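Local coordinates for protein nigritoxine (PDB 5M41) that acts as a bacterial toxin against crustaceans and insects, made by Vibrio nigripulchritudo and built on a new fold, at residues E235-P240 and F251-K256; G213-P218 and L230-E235; E243-Q248 and S372-I377; Q354-G359 and R425-N430. All blocks are in the same frame, centred on the assembly; numbering follows the deposited sequence.

Interaction 1 of 4, residues E235-P240 and F251-K256; sequences EGFTSP and FSHLAK
With chi1 of -68°, His253 sets CG anti to its own carbonyl carbon and beside its backbone N, and the imidazole stands so that one face meets the backbone of Gly236. Phe237, whose first torsion lies off the usual staggered values, lays one face of its ring against His253 CB. The two side chains thus slide past each other in opposite directions, and their rings, with planes at 48°, are neither stacked nor edge-to-face. Two CH-pi contacts hold the groups together. His253 CB sits over the Phe237 ring, 3.7 Å from the centroid, displaced toward the CD2 and CE2 rim. Gly236 CA lies over the imidazole face at 4.1 Å from the His253 centroid. On that same face Gly236 O approaches His253 CD2 to 3.2 Å; no hydrogen bond to the ring results, the angle at NE2 being poor. The imidazole's opposite face receives Phe251 O. This contact joins the loop that precedes helix 240-245 to the first turn of helix 253-264, whose N-cap is Ser252: Ala255 N donates to Ser252 OG over 2.8 Å, nearly straight at 166°. Gly236 has positive phi, and any CB there would collide with both the imidazole and the preceding carbonyl. Farther along, Phe237 CE1 reaches Leu254 CB at 4.4 Å, while Glu243 of the intervening helix bonds to both Thr238 OG1 and Leu254 N. Phe237 also stacks on Phe234, which extends the aromatic packing back along the loop.

Interaction 2 of 4, residues G213-P218 and L230-E235; sequences GAAREP and LEFTFE
The C-terminal end of helix 206-215 packs here against the extended segment that leaves strand 229-230, an apolar helix-to-loop contact without a hydrogen bond across it. Closest backbone approach is between Ala215 and Thr233, whose CA atoms are 4.8 Å apart, a spacing that small side chains on the helix allow. Phe232 provides the broadest apolar surface on the loop side. Its CG is anti to the backbone N (chi1 -178°), which directs the ring toward the helix so that the CD2 corner leads. Ala215 N lies at the ring edge, in its plane, 3.9 Å from Phe232 CD2, while the Ala214 methyl comes in obliquely, with CB 4.2 Å from the same CD2 atom. Phe234 has a similar first torsion, chi1 -169°, but its ring runs away from Ala215 and leaves only the base of the side chain in touch. Between the two phenylalanines the chain turns Thr233 CB away from the helix. Beyond the pair, Phe232 meets Tyr257 and packs on Leu260 of helix 253-264, and Ala214 also touches Tyr257 and Phe43 of helix 34-54, so the contact lies where three helices and the loop converge. The Ala215 methyl settles against the loop backbone between the two aromatic residues: CB is 3.7 Å from Phe234 N and 3.8 Å from Phe232 O, and it meets Phe234 CB at 4.1 Å.

Interaction 3 of 4, residues E243-Q248 and S372-I377; sequences ELRAIQ and SSRDLI
The end of helix 240-245 approaches the start of helix 373-382, with the CA atoms of Ala246 and Asp375, and those of Gln248 and Ser372, each pair 6.3 Å apart. Ser372 and Asp375 form a capping box: Asp375 N donates to Ser372 OG, and Ser372 N returns a bond to Asp375 OD2 from above the carboxylate plane. The same Asp375 OD2 accepts from a water at 2.5 Å, which also donates to Arg245 O and accepts from Gln248 N, so the cap is tied to the neighbouring helix end. Arg374, with CG anti to its backbone N and a bend at chi3, sends NH2 to Arg245 O; the bond is 2.9 Å long, bent to 141° and lies on a carbonyl lone pair. The two arginine chains cross at about a right angle, and Arg374 NH1 sits over the Arg245 guanidinium face, 3.4 Å from Arg245 CZ, with the planes 37° apart. Arg374 NH1 has Gly19 O as acceptor, and Arg245 NH2 has a long, weak ion pair with Glu378. Repulsion between the two cations is thus probably offset by carbonyl and carboxylate oxygens, and the buried Asp375 charge is probably stabilised by the helix N-terminus it caps.

Interaction 4 of 4, residues Q354-G359 and R425-N430; sequences QVVRGG and RPTYRN
Thr427 faces two residues of the antiparallel partner strand, Val356 and Arg357, whose side chains cross it obliquely. Its OG1 occupies the crowded position between backbone N and carbonyl carbon and touches both Val356 CB, at 3.2 Å, and Arg357 CG, at 3.3 Å. Both can face one residue because the register slips by one between Val355 and Arg357, a classic beta bulge. The backbone bears this out: Thr427 O accepts from Val356 N at 2.9 Å, with the donor 35° above the carbonyl plane, and weakly from Arg357 N at 3.5 Å. Thr427 N answers with a bond to Arg357 O on a lone pair. At the other end Gln354 and Arg429 lie side by side and point the same way, amide and guanidinium planes 57° apart, with Gln354 NE2 at the guanidinium edge. In the backbone of the same pair, Arg429 N donates to Gln354 O over 2.8 Å at 162°, whereas the return bond from Gln354 N to Arg429 O is weak. Arg357, bent at chi3, folds back so that NE reaches Gly358 O at 2.8 Å almost along the C=O axis, and its NH1 makes a salt bridge with Asp259. Past strand 354-357, Pro426 CD packs 3.6 Å from Gly359 C, at a glycine whose backbone angles and neighbours leave no place for a CB. Strand 427-429 is the middle of a three-stranded antiparallel sheet, between 354-357 and 435-437; helix 22-30 lies against Gln354, Val356 and Arg357, and helix 253-264 supplies Asp259.

How the interactions relate
Interaction 3 is the buried contact; interactions 2 and 4 are partly buried and interaction 1 lies near the surface. Interactions 1 and 2 use neighbouring parts of one loop, between strand 229-230 and helix 240-245, sharing Glu235 and meeting where Phe237 CE2 packs 3.9 Å from Phe232 CZ. Both are largely apolar, and neither has a hydrogen bond across its segments. Interaction 3 instead relies on charge, a water and a helix cap, and reaches interaction 1 through Glu243. Interaction 4 is the one strand pairing, bonded through backbone; Arg357 packs against Ala255 of interaction 1, and Val355 O meets Gln248 of interaction 3. Helix 253-264 supplies one side of interaction 1 and touches the other three.

Interaction 1 of 4, residues E235-P240 and F251-K256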
loop_
_atom_site.group_PDB
_atom_site.type_symbol
_atom_site.label_atom_id
_atom_site.label_comp_id
_atom_site.label_asym_id
_atom_site.label_seq_id
_atom_site.Cartn_x
_atom_site.Cartn_y
_atom_site.Cartn_z
ATOM N N GLU A 235 0.072 -20.047 -20.076
ATOM C CA GLU A 235 0.909 -18.960 -20.579
ATOM C C GLU A 235 1.653 -18.226 -19.461
ATOM O O GLU A 235 1.086 -17.936 -18.403
ATOM C CB GLU A 235 0.077 -17.983 -21.413
ATOM C CG GLU A 235 -0.403 -18.607 -22.719
ATOM C CD GLU A 235 -1.480 -17.801 -23.423
ATOM O OE1 GLU A 235 -1.855 -16.714 -22.923
ATOM O OE2 GLU A 235 -1.955 -18.270 -24.484
ATOM N N GLY A 236 2.932 -17.953 -19.711
ATOM C CA GLY A 236 3.777 -17.199 -18.795
ATOM C C GLY A 236 4.604 -18.045 -17.840
ATOM O O GLY A 236 5.354 -17.499 -17.030
ATOM N N PHE A 237 4.450 -19.369 -17.903
ATOM C CA PHE A 237 5.240 -20.283 -17.064
ATOM C C PHE A 237 6.711 -20.258 -17.474
ATOM O O PHE A 237 7.023 -20.292 -18.656
ATOM C CB PHE A 237 4.694 -21.709 -17.164
ATOM C CG PHE A 237 3.772 -22.099 -16.045
ATOM C CD1 PHE A 237 4.216 -22.956 -15.030
ATOM C CD2 PHE A 237 2.447 -21.651 -16.011
ATOM C CE1 PHE A 237 3.371 -23.333 -13.998
ATOM C CE2 PHE A 237 1.594 -22.025 -14.974
ATOM C CZ PHE A 237 2.060 -22.861 -13.966
ATOM N N THR A 238 7.613 -20.175 -16.497
ATOM C CA THR A 238 9.046 -20.270 -16.771
ATOM C C THR A 238 9.492 -21.742 -16.664
ATOM O O THR A 238 8.642 -22.632 -16.568
ATOM C CB THR A 238 9.847 -19.343 -15.834
ATOM O OG1 THR A 238 9.392 -19.527 -14.492
ATOM C CG2 THR A 238 9.635 -17.876 -16.223
ATOM N N SER A 239 10.799 -22.007 -16.690
ATOM C CA SER A 239 11.328 -23.362 -16.512
ATOM C C SER A 239 10.836 -24.016 -15.186
ATOM O O SER A 239 10.501 -23.313 -14.246
ATOM C CB SER A 239 12.858 -23.352 -16.575
ATOM O OG SER A 239 13.438 -23.050 -15.312
ATOM N N PRO A 240 10.780 -25.362 -15.126
ATOM C CA PRO A 240 10.366 -26.001 -13.875
ATOM C C PRO A 240 11.113 -25.466 -12.653
ATOM O O PRO A 240 10.466 -25.133 -11.670
ATOM C CB PRO A 240 10.676 -27.477 -14.122
ATOM C CG PRO A 240 10.442 -27.636 -15.606
ATOM C CD PRO A 240 10.947 -26.345 -16.219
ATOM N N PHE A 251 3.838 -12.664 -8.699
ATOM C CA PHE A 251 3.005 -13.113 -9.828
ATOM C C PHE A 251 3.274 -14.589 -10.143
ATOM O O PHE A 251 3.019 -15.022 -11.232
ATOM C CB PHE A 251 3.177 -12.207 -11.092
ATOM C CG PHE A 251 3.168 -10.706 -10.777
ATOM C CD1 PHE A 251 1.980 -10.052 -10.407
ATOM C CD2 PHE A 251 4.351 -9.969 -10.805
ATOM C CE1 PHE A 251 1.976 -8.681 -10.105
ATOM C CE2 PHE A 251 4.346 -8.605 -10.499
ATOM C CZ PHE A 251 3.157 -7.968 -10.157
ATOM N N SER A 252 3.805 -15.346 -9.185
ATOM C CA SER A 252 4.117 -16.769 -9.413
ATOM C C SER A 252 3.003 -17.521 -10.152
ATOM O O SER A 252 1.856 -17.550 -9.693
ATOM C CB SER A 252 4.337 -17.454 -8.074
ATOM O OG SER A 252 4.362 -18.855 -8.252
ATOM N N HIS A 253 3.338 -18.156 -11.270
ATOM C CA HIS A 253 2.342 -18.883 -12.051
ATOM C C HIS A 253 1.988 -20.177 -11.372
ATOM O O HIS A 253 0.821 -20.590 -11.331
ATOM C CB HIS A 253 2.841 -19.072 -13.496
ATOM C CG HIS A 253 2.928 -17.770 -14.266
ATOM N ND1 HIS A 253 1.902 -17.300 -15.032
ATOM C CD2 HIS A 253 3.925 -16.796 -14.308
ATOM C CE1 HIS A 253 2.241 -16.098 -15.550
ATOM N NE2 HIS A 253 3.483 -15.797 -15.121
ATOM N N LEU A 254 2.990 -20.796 -10.770
ATOM C CA LEU A 254 2.770 -22.007 -10.014
ATOM C C LEU A 254 1.955 -21.735 -8.732
ATOM O O LEU A 254 1.073 -22.519 -8.380
ATOM C CB LEU A 254 4.116 -22.662 -9.709
ATOM C CG LEU A 254 4.150 -23.951 -8.897
ATOM C CD1 LEU A 254 3.342 -25.032 -9.631
ATOM C CD2 LEU A 254 5.587 -24.397 -8.673
ATOM N N ALA A 255 2.230 -20.634 -8.024
ATOM C CA ALA A 255 1.337 -20.275 -6.907
ATOM C C ALA A 255 -0.127 -20.089 -7.384
ATOM O O ALA A 255 -1.097 -20.488 -6.695
ATOM C CB ALA A 255 1.825 -19.016 -6.206
ATOM N N LYS A 256 -0.299 -19.489 -8.552
ATOM C CA LYS A 256 -1.665 -19.383 -9.121
ATOM C C LYS A 256 -2.275 -20.784 -9.327
ATOM O O LYS A 256 -3.435 -21.019 -9.010
ATOM C CB LYS A 256 -1.677 -18.575 -10.425
ATOM C CG LYS A 256 -3.084 -18.369 -11.009
ATOM C CD LYS A 256 -3.100 -17.549 -12.312
ATOM C CE LYS A 256 -2.417 -18.311 -13.440
ATOM N NZ LYS A 256 -1.997 -17.438 -14.571
#

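Interaction 2 of 4, residues G213-P218 and L230-E235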
loop_
_atom_site.group_PDB
_atom_site.type_symbol
_atom_site.label_atom_id
_atom_site.label_comp_id
_atom_site.label_asym_id
_atom_site.label_seq_id
_atom_site.Cartn_x
_atom_site.Cartn_y
_atom_site.Cartn_z
ATOM N N GLY A 213 -1.949 -29.876 -18.022
ATOM C CA GLY A 213 -3.131 -30.726 -18.103
ATOM C C GLY A 213 -4.364 -29.934 -17.711
ATOM O O GLY A 213 -5.396 -30.012 -18.367
ATOM N N ALA A 214 -4.249 -29.149 -16.648
ATOM C CA ALA A 214 -5.381 -28.356 -16.201
ATOM C C ALA A 214 -5.783 -27.285 -17.240
ATOM O O ALA A 214 -6.963 -27.015 -17.379
ATOM C CB ALA A 214 -5.109 -27.733 -14.842
ATOM N N ALA A 215 -4.813 -26.697 -17.958
ATOM C CA ALA A 215 -5.108 -25.677 -18.973
ATOM C C ALA A 215 -5.814 -26.259 -20.183
ATOM O O ALA A 215 -6.454 -25.528 -20.905
ATOM C CB ALA A 215 -3.835 -24.964 -19.435
ATOM N N ARG A 216 -5.682 -27.570 -20.393
ATOM C CA ARG A 216 -6.393 -28.299 -21.440
ATOM C C ARG A 216 -7.839 -28.552 -21.094
ATOM O O ARG A 216 -8.586 -28.905 -21.961
ATOM C CB ARG A 216 -5.790 -29.698 -21.671
ATOM C CG ARG A 216 -4.331 -29.750 -22.006
ATOM C CD ARG A 216 -3.934 -31.203 -22.230
ATOM N NE ARG A 216 -4.181 -31.524 -23.619
ATOM C CZ ARG A 216 -3.319 -31.249 -24.593
ATOM N NH1 ARG A 216 -2.137 -30.694 -24.316
ATOM N NH2 ARG A 216 -3.627 -31.548 -25.830
ATOM N N GLU A 217 -8.216 -28.457 -19.822
ATOM C CA GLU A 217 -9.579 -28.798 -19.395
ATOM C C GLU A 217 -10.634 -27.860 -20.050
ATOM O O GLU A 217 -10.664 -26.686 -19.742
ATOM C CB GLU A 217 -9.648 -28.728 -17.863
ATOM C CG GLU A 217 -10.933 -29.232 -17.238
ATOM C CD GLU A 217 -11.081 -30.743 -17.350
ATOM O OE1 GLU A 217 -10.103 -31.428 -17.740
ATOM O OE2 GLU A 217 -12.178 -31.244 -17.041
ATOM N N PRO A 218 -11.504 -28.380 -20.950
ATOM C CA PRO A 218 -12.321 -27.444 -21.765
ATOM C C PRO A 218 -13.172 -26.544 -20.900
ATOM O O PRO A 218 -13.881 -27.027 -20.004
ATOM C CB PRO A 218 -13.206 -28.382 -22.591
ATOM C CG PRO A 218 -12.390 -29.627 -22.712
ATOM C CD PRO A 218 -11.779 -29.780 -21.324
ATOM N N LEU A 230 -13.349 -22.806 -13.096
ATOM C CA LEU A 230 -12.097 -22.175 -12.777
ATOM C C LEU A 230 -11.220 -22.058 -14.016
ATOM O O LEU A 230 -10.606 -23.032 -14.436
ATOM C CB LEU A 230 -11.385 -22.979 -11.660
ATOM C CG LEU A 230 -12.089 -23.063 -10.297
ATOM C CD1 LEU A 230 -11.377 -24.081 -9.395
ATOM C CD2 LEU A 230 -12.159 -21.702 -9.611
ATOM N N GLU A 231 -11.168 -20.860 -14.584
ATOM C CA GLU A 231 -10.353 -20.593 -15.763
ATOM C C GLU A 231 -8.872 -20.697 -15.416
ATOM O O GLU A 231 -8.462 -20.258 -14.364
ATOM C CB GLU A 231 -10.637 -19.178 -16.271
ATOM C CG GLU A 231 -10.169 -18.917 -17.703
ATOM C CD GLU A 231 -10.293 -17.445 -18.107
ATOM O OE1 GLU A 231 -10.053 -17.114 -19.290
ATOM O OE2 GLU A 231 -10.625 -16.612 -17.240
ATOM N N PHE A 232 -8.085 -21.274 -16.309
ATOM C CA PHE A 232 -6.655 -21.370 -16.101
ATOM C C PHE A 232 -5.929 -21.548 -17.432
ATOM O O PHE A 232 -6.343 -22.356 -18.263
ATOM C CB PHE A 232 -6.338 -22.571 -15.196
ATOM C CG PHE A 232 -4.871 -22.726 -14.889
ATOM C CD1 PHE A 232 -4.241 -21.863 -13.997
ATOM C CD2 PHE A 232 -4.125 -23.718 -15.503
ATOM C CE1 PHE A 232 -2.886 -21.991 -13.718
ATOM C CE2 PHE A 232 -2.768 -23.854 -15.235
ATOM C CZ PHE A 232 -2.150 -22.983 -14.342
ATOM N N THR A 233 -4.837 -20.805 -17.613
ATOM C CA THR A 233 -3.965 -20.975 -18.768
ATOM C C THR A 233 -2.541 -21.241 -18.296
ATOM O O THR A 233 -2.170 -20.887 -17.174
ATOM C CB THR A 233 -3.952 -19.731 -19.671
ATOM O OG1 THR A 233 -3.485 -18.617 -18.902
ATOM C CG2 THR A 233 -5.358 -19.413 -20.176
ATOM N N PHE A 234 -1.763 -21.872 -19.170
ATOM C CA PHE A 234 -0.355 -22.173 -18.936
ATOM C C PHE A 234 0.589 -21.034 -19.360
ATOM O O PHE A 234 1.776 -21.044 -19.036
ATOM C CB PHE A 234 0.031 -23.483 -19.660
ATOM C CG PHE A 234 1.389 -24.019 -19.261
ATOM C CD1 PHE A 234 1.614 -24.501 -17.962
ATOM C CD2 PHE A 234 2.455 -24.030 -20.177
ATOM C CE1 PHE A 234 2.869 -24.969 -17.584
ATOM C CE2 PHE A 234 3.719 -24.495 -19.803
ATOM C CZ PHE A 234 3.921 -24.974 -18.496
ATOM N N GLU A 235 0.072 -20.047 -20.076
ATOM C CA GLU A 235 0.909 -18.960 -20.579
ATOM C C GLU A 235 1.653 -18.226 -19.461
ATOM O O GLU A 235 1.086 -17.936 -18.403
ATOM C CB GLU A 235 0.077 -17.983 -21.413
ATOM C CG GLU A 235 -0.403 -18.607 -22.719
ATOM C CD GLU A 235 -1.480 -17.801 -23.423
ATOM O OE1 GLU A 235 -1.855 -16.714 -22.923
ATOM O OE2 GLU A 235 -1.955 -18.270 -24.484
#

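Interaction 3 of 4, residues E243-Q248 and S372-I377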
loop_
_atom_site.group_PDB
_atom_site.type_symbol
_atom_site.label_atom_id
_atom_site.label_comp_id
_atom_site.label_asym_id
_atom_site.label_seq_id
_atom_site.Cartn_x
_atom_site.Cartn_y
_atom_site.Cartn_z
ATOM N N GLU A 243 10.134 -21.796 -11.749
ATOM C CA GLU A 243 8.820 -21.774 -11.080
ATOM C C GLU A 243 8.942 -22.118 -9.600
ATOM O O GLU A 243 8.301 -21.480 -8.766
ATOM C CB GLU A 243 7.828 -22.705 -11.773
ATOM C CG GLU A 243 7.279 -22.148 -13.078
ATOM C CD GLU A 243 6.647 -20.774 -12.913
ATOM O OE1 GLU A 243 5.877 -20.526 -11.933
ATOM O OE2 GLU A 243 6.938 -19.925 -13.773
ATOM N N LEU A 244 9.797 -23.088 -9.256
ATOM C CA LEU A 244 10.005 -23.401 -7.829
ATOM C C LEU A 244 10.756 -22.285 -7.136
ATOM O O LEU A 244 10.456 -21.949 -5.973
ATOM C CB LEU A 244 10.735 -24.737 -7.613
ATOM C CG LEU A 244 10.067 -26.032 -8.093
ATOM C CD1 LEU A 244 10.738 -27.220 -7.435
ATOM C CD2 LEU A 244 8.580 -26.112 -7.773
ATOM N N ARG A 245 11.731 -21.700 -7.828
ATOM C CA ARG A 245 12.463 -20.580 -7.260
ATOM C C ARG A 245 11.523 -19.393 -6.973
ATOM O O ARG A 245 11.717 -18.677 -5.998
ATOM C CB ARG A 245 13.607 -20.145 -8.186
ATOM C CG ARG A 245 14.751 -21.149 -8.231
ATOM C CD ARG A 245 15.802 -20.731 -9.246
ATOM N NE ARG A 245 16.346 -19.408 -8.948
ATOM C CZ ARG A 245 17.380 -19.180 -8.152
ATOM N NH1 ARG A 245 18.017 -20.187 -7.560
ATOM N NH2 ARG A 245 17.787 -17.932 -7.968
ATOM N N ALA A 246 10.506 -19.221 -7.811
ATOM C CA ALA A 246 9.593 -18.067 -7.734
ATOM C C ALA A 246 8.253 -18.383 -7.049
ATOM O O ALA A 246 7.298 -17.614 -7.167
ATOM C CB ALA A 246 9.358 -17.495 -9.144
ATOM N N ILE A 247 8.183 -19.517 -6.356
ATOM C CA ILE A 247 6.941 -19.980 -5.695
ATOM C C ILE A 247 6.289 -18.947 -4.753
ATOM O O ILE A 247 5.074 -18.893 -4.648
ATOM C CB ILE A 247 7.139 -21.361 -4.978
ATOM C CG1 ILE A 247 5.831 -21.899 -4.413
ATOM C CG2 ILE A 247 8.066 -21.263 -3.784
ATOM C CD1 ILE A 247 4.878 -22.419 -5.459
ATOM N N GLN A 248 7.089 -18.138 -4.069
ATOM C CA GLN A 248 6.531 -17.085 -3.202
ATOM C C GLN A 248 6.630 -15.686 -3.843
ATOM O O GLN A 248 6.546 -14.682 -3.154
ATOM C CB GLN A 248 7.216 -17.124 -1.826
ATOM C CG GLN A 248 6.925 -18.427 -1.087
ATOM C CD GLN A 248 7.428 -18.418 0.353
ATOM O OE1 GLN A 248 8.558 -18.064 0.606
ATOM N NE2 GLN A 248 6.583 -18.838 1.288
ATOM N N SER A 372 9.813 -13.228 -1.720
ATOM C CA SER A 372 11.135 -13.345 -1.136
ATOM C C SER A 372 11.982 -12.171 -1.617
ATOM O O SER A 372 11.722 -11.626 -2.694
ATOM C CB SER A 372 11.790 -14.686 -1.485
ATOM O OG SER A 372 12.446 -14.608 -2.731
ATOM N N SER A 373 12.994 -11.768 -0.835
ATOM C CA SER A 373 13.835 -10.659 -1.277
ATOM C C SER A 373 14.446 -10.918 -2.659
ATOM O O SER A 373 14.468 -10.017 -3.512
ATOM C CB SER A 373 14.905 -10.282 -0.252
ATOM O OG SER A 373 15.680 -11.385 0.100
ATOM N N ARG A 374 14.876 -12.155 -2.905
ATOM C CA ARG A 374 15.398 -12.506 -4.212
ATOM C C ARG A 374 14.351 -12.331 -5.319
ATOM O O ARG A 374 14.699 -11.886 -6.405
ATOM C CB ARG A 374 15.954 -13.929 -4.227
ATOM C CG ARG A 374 16.347 -14.380 -5.623
ATOM C CD ARG A 374 16.643 -15.879 -5.696
ATOM N NE ARG A 374 15.458 -16.718 -5.476
ATOM C CZ ARG A 374 15.529 -17.985 -5.071
ATOM N NH1 ARG A 374 16.707 -18.520 -4.840
ATOM N NH2 ARG A 374 14.433 -18.704 -4.882
ATOM N N ASP A 375 13.091 -12.687 -5.045
ATOM C CA ASP A 375 12.001 -12.494 -6.010
ATOM C C ASP A 375 11.821 -11.024 -6.354
ATOM O O ASP A 375 11.557 -10.682 -7.501
ATOM C CB ASP A 375 10.659 -13.001 -5.464
ATOM C CG ASP A 375 10.655 -14.500 -5.174
ATOM O OD1 ASP A 375 11.381 -15.252 -5.849
ATOM O OD2 ASP A 375 9.883 -14.926 -4.280
ATOM N N LEU A 376 11.940 -10.149 -5.353
ATOM C CA LEU A 376 11.818 -8.722 -5.610
ATOM C C LEU A 376 12.964 -8.199 -6.499
ATOM O O LEU A 376 12.707 -7.413 -7.418
ATOM C CB LEU A 376 11.676 -7.930 -4.305
ATOM C CG LEU A 376 10.199 -7.779 -3.890
ATOM C CD1 LEU A 376 9.421 -9.095 -3.837
ATOM C CD2 LEU A 376 10.023 -6.980 -2.615
ATOM N N ILE A 377 14.203 -8.631 -6.240
ATOM C CA ILE A 377 15.344 -8.213 -7.083
ATOM C C ILE A 377 15.080 -8.678 -8.519
ATOM O O ILE A 377 15.139 -7.888 -9.460
ATOM C CB ILE A 377 16.695 -8.799 -6.581
ATOM C CG1 ILE A 377 17.082 -8.212 -5.219
ATOM C CG2 ILE A 377 17.825 -8.572 -7.589
ATOM C CD1 ILE A 377 17.092 -6.697 -5.158
HETATM O O HOH W 1 9.764 -17.439 -4.260
#

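Interaction 4 of 4, residues Q354-G359 and R425-N430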
loop_
_atom_site.group_PDB
_atom_site.type_symbol
_atom_site.label_atom_id
_atom_site.label_comp_id
_atom_site.label_asym_id
_atom_site.label_seq_id
_atom_site.Cartn_x
_atom_site.Cartn_y
_atom_site.Cartn_z
ATOM N N GLN A 354 2.690 -19.690 8.416
ATOM C CA GLN A 354 3.301 -19.932 7.115
ATOM C C GLN A 354 2.892 -18.876 6.108
ATOM O O GLN A 354 1.703 -18.603 5.953
ATOM C CB GLN A 354 2.790 -21.228 6.538
ATOM C CG GLN A 354 3.636 -22.447 6.742
ATOM C CD GLN A 354 2.898 -23.660 6.252
ATOM O OE1 GLN A 354 2.868 -24.674 6.934
ATOM N NE2 GLN A 354 2.246 -23.548 5.080
ATOM N N VAL A 355 3.856 -18.306 5.400
ATOM C CA VAL A 355 3.528 -17.520 4.223
ATOM C C VAL A 355 3.191 -18.510 3.105
ATOM O O VAL A 355 4.004 -19.406 2.794
ATOM C CB VAL A 355 4.676 -16.588 3.797
ATOM C CG1 VAL A 355 4.362 -15.917 2.445
ATOM C CG2 VAL A 355 4.895 -15.505 4.861
ATOM N N VAL A 356 2.002 -18.358 2.525
ATOM C CA VAL A 356 1.538 -19.257 1.462
ATOM C C VAL A 356 2.038 -18.765 0.095
ATOM O O VAL A 356 2.669 -19.506 -0.631
ATOM C CB VAL A 356 0.002 -19.463 1.504
ATOM C CG1 VAL A 356 -0.480 -20.331 0.347
ATOM C CG2 VAL A 356 -0.388 -20.167 2.813
ATOM N N ARG A 357 1.812 -17.494 -0.210
ATOM C CA ARG A 357 2.191 -16.944 -1.498
ATOM C C ARG A 357 2.492 -15.460 -1.349
ATOM O O ARG A 357 1.908 -14.791 -0.475
ATOM C CB ARG A 357 1.053 -17.171 -2.531
ATOM C CG ARG A 357 -0.294 -16.551 -2.140
ATOM C CD ARG A 357 -1.207 -16.311 -3.358
ATOM N NE ARG A 357 -0.542 -15.355 -4.242
ATOM C CZ ARG A 357 -0.358 -15.474 -5.548
ATOM N NH1 ARG A 357 -0.861 -16.499 -6.238
ATOM N NH2 ARG A 357 0.302 -14.510 -6.175
ATOM N N GLY A 358 3.380 -14.945 -2.199
ATOM C CA GLY A 358 3.563 -13.503 -2.295
ATOM C C GLY A 358 2.421 -12.834 -3.064
ATOM O O GLY A 358 1.453 -13.488 -3.436
ATOM N N GLY A 359 2.530 -11.528 -3.299
ATOM C CA GLY A 359 1.516 -10.808 -4.036
ATOM C C GLY A 359 1.622 -9.309 -3.889
ATOM O O GLY A 359 2.683 -8.762 -3.538
ATOM N N ARG A 425 -3.425 -10.903 -3.953
ATOM C CA ARG A 425 -2.847 -10.532 -2.658
ATOM C C ARG A 425 -2.009 -11.661 -2.070
ATOM O O ARG A 425 -2.271 -12.824 -2.351
ATOM C CB ARG A 425 -3.988 -10.219 -1.690
ATOM C CG ARG A 425 -4.775 -8.965 -2.078
ATOM C CD ARG A 425 -6.132 -8.929 -1.388
ATOM N NE ARG A 425 -5.993 -8.465 -0.010
ATOM C CZ ARG A 425 -6.977 -8.467 0.900
ATOM N NH1 ARG A 425 -8.185 -8.934 0.583
ATOM N NH2 ARG A 425 -6.743 -8.016 2.136
ATOM N N PRO A 426 -0.980 -11.324 -1.269
ATOM C CA PRO A 426 -0.229 -12.363 -0.574
ATOM C C PRO A 426 -1.118 -12.998 0.488
ATOM O O PRO A 426 -2.049 -12.348 0.969
ATOM C CB PRO A 426 0.914 -11.578 0.096
ATOM C CG PRO A 426 0.294 -10.210 0.334
ATOM C CD PRO A 426 -0.451 -9.978 -0.964
ATOM N N THR A 427 -0.854 -14.258 0.832
ATOM C CA THR A 427 -1.661 -14.943 1.824
ATOM C C THR A 427 -0.772 -15.673 2.841
ATOM O O THR A 427 0.389 -15.958 2.585
ATOM C CB THR A 427 -2.650 -15.985 1.218
ATOM O OG1 THR A 427 -1.919 -17.095 0.694
ATOM C CG2 THR A 427 -3.593 -15.420 0.136
ATOM N N TYR A 428 -1.337 -15.985 3.998
ATOM C CA TYR A 428 -0.644 -16.765 5.013
ATOM C C TYR A 428 -1.620 -17.748 5.632
ATOM O O TYR A 428 -2.834 -17.620 5.471
ATOM C CB TYR A 428 -0.045 -15.874 6.110
ATOM C CG TYR A 428 -1.051 -15.304 7.093
ATOM C CD1 TYR A 428 -1.180 -15.840 8.379
ATOM C CD2 TYR A 428 -1.865 -14.216 6.739
ATOM C CE1 TYR A 428 -2.084 -15.304 9.301
ATOM C CE2 TYR A 428 -2.785 -13.690 7.634
ATOM C CZ TYR A 428 -2.891 -14.232 8.910
ATOM O OH TYR A 428 -3.796 -13.686 9.792
ATOM N N ARG A 429 -1.075 -18.745 6.304
ATOM C CA ARG A 429 -1.879 -19.730 6.983
ATOM C C ARG A 429 -1.666 -19.533 8.474
ATOM O O ARG A 429 -0.544 -19.641 8.967
ATOM C CB ARG A 429 -1.474 -21.143 6.541
ATOM C CG ARG A 429 -2.164 -22.271 7.307
ATOM C CD ARG A 429 -1.599 -23.635 6.917
ATOM N NE ARG A 429 -1.255 -23.618 5.503
ATOM C CZ ARG A 429 -2.092 -23.932 4.513
ATOM N NH1 ARG A 429 -3.337 -24.345 4.762
ATOM N NH2 ARG A 429 -1.669 -23.845 3.261
ATOM N N ASN A 430 -2.742 -19.211 9.182
ATOM C CA ASN A 430 -2.666 -19.018 10.629
ATOM C C ASN A 430 -2.508 -20.344 11.374
ATOM O O ASN A 430 -2.412 -21.425 10.768
ATOM C CB ASN A 430 -3.866 -18.215 11.151
ATOM C CG ASN A 430 -5.191 -18.943 10.978
ATOM O OD1 ASN A 430 -5.249 -20.176 10.990
ATOM N ND2 ASN A 430 -6.272 -18.175 10.833
#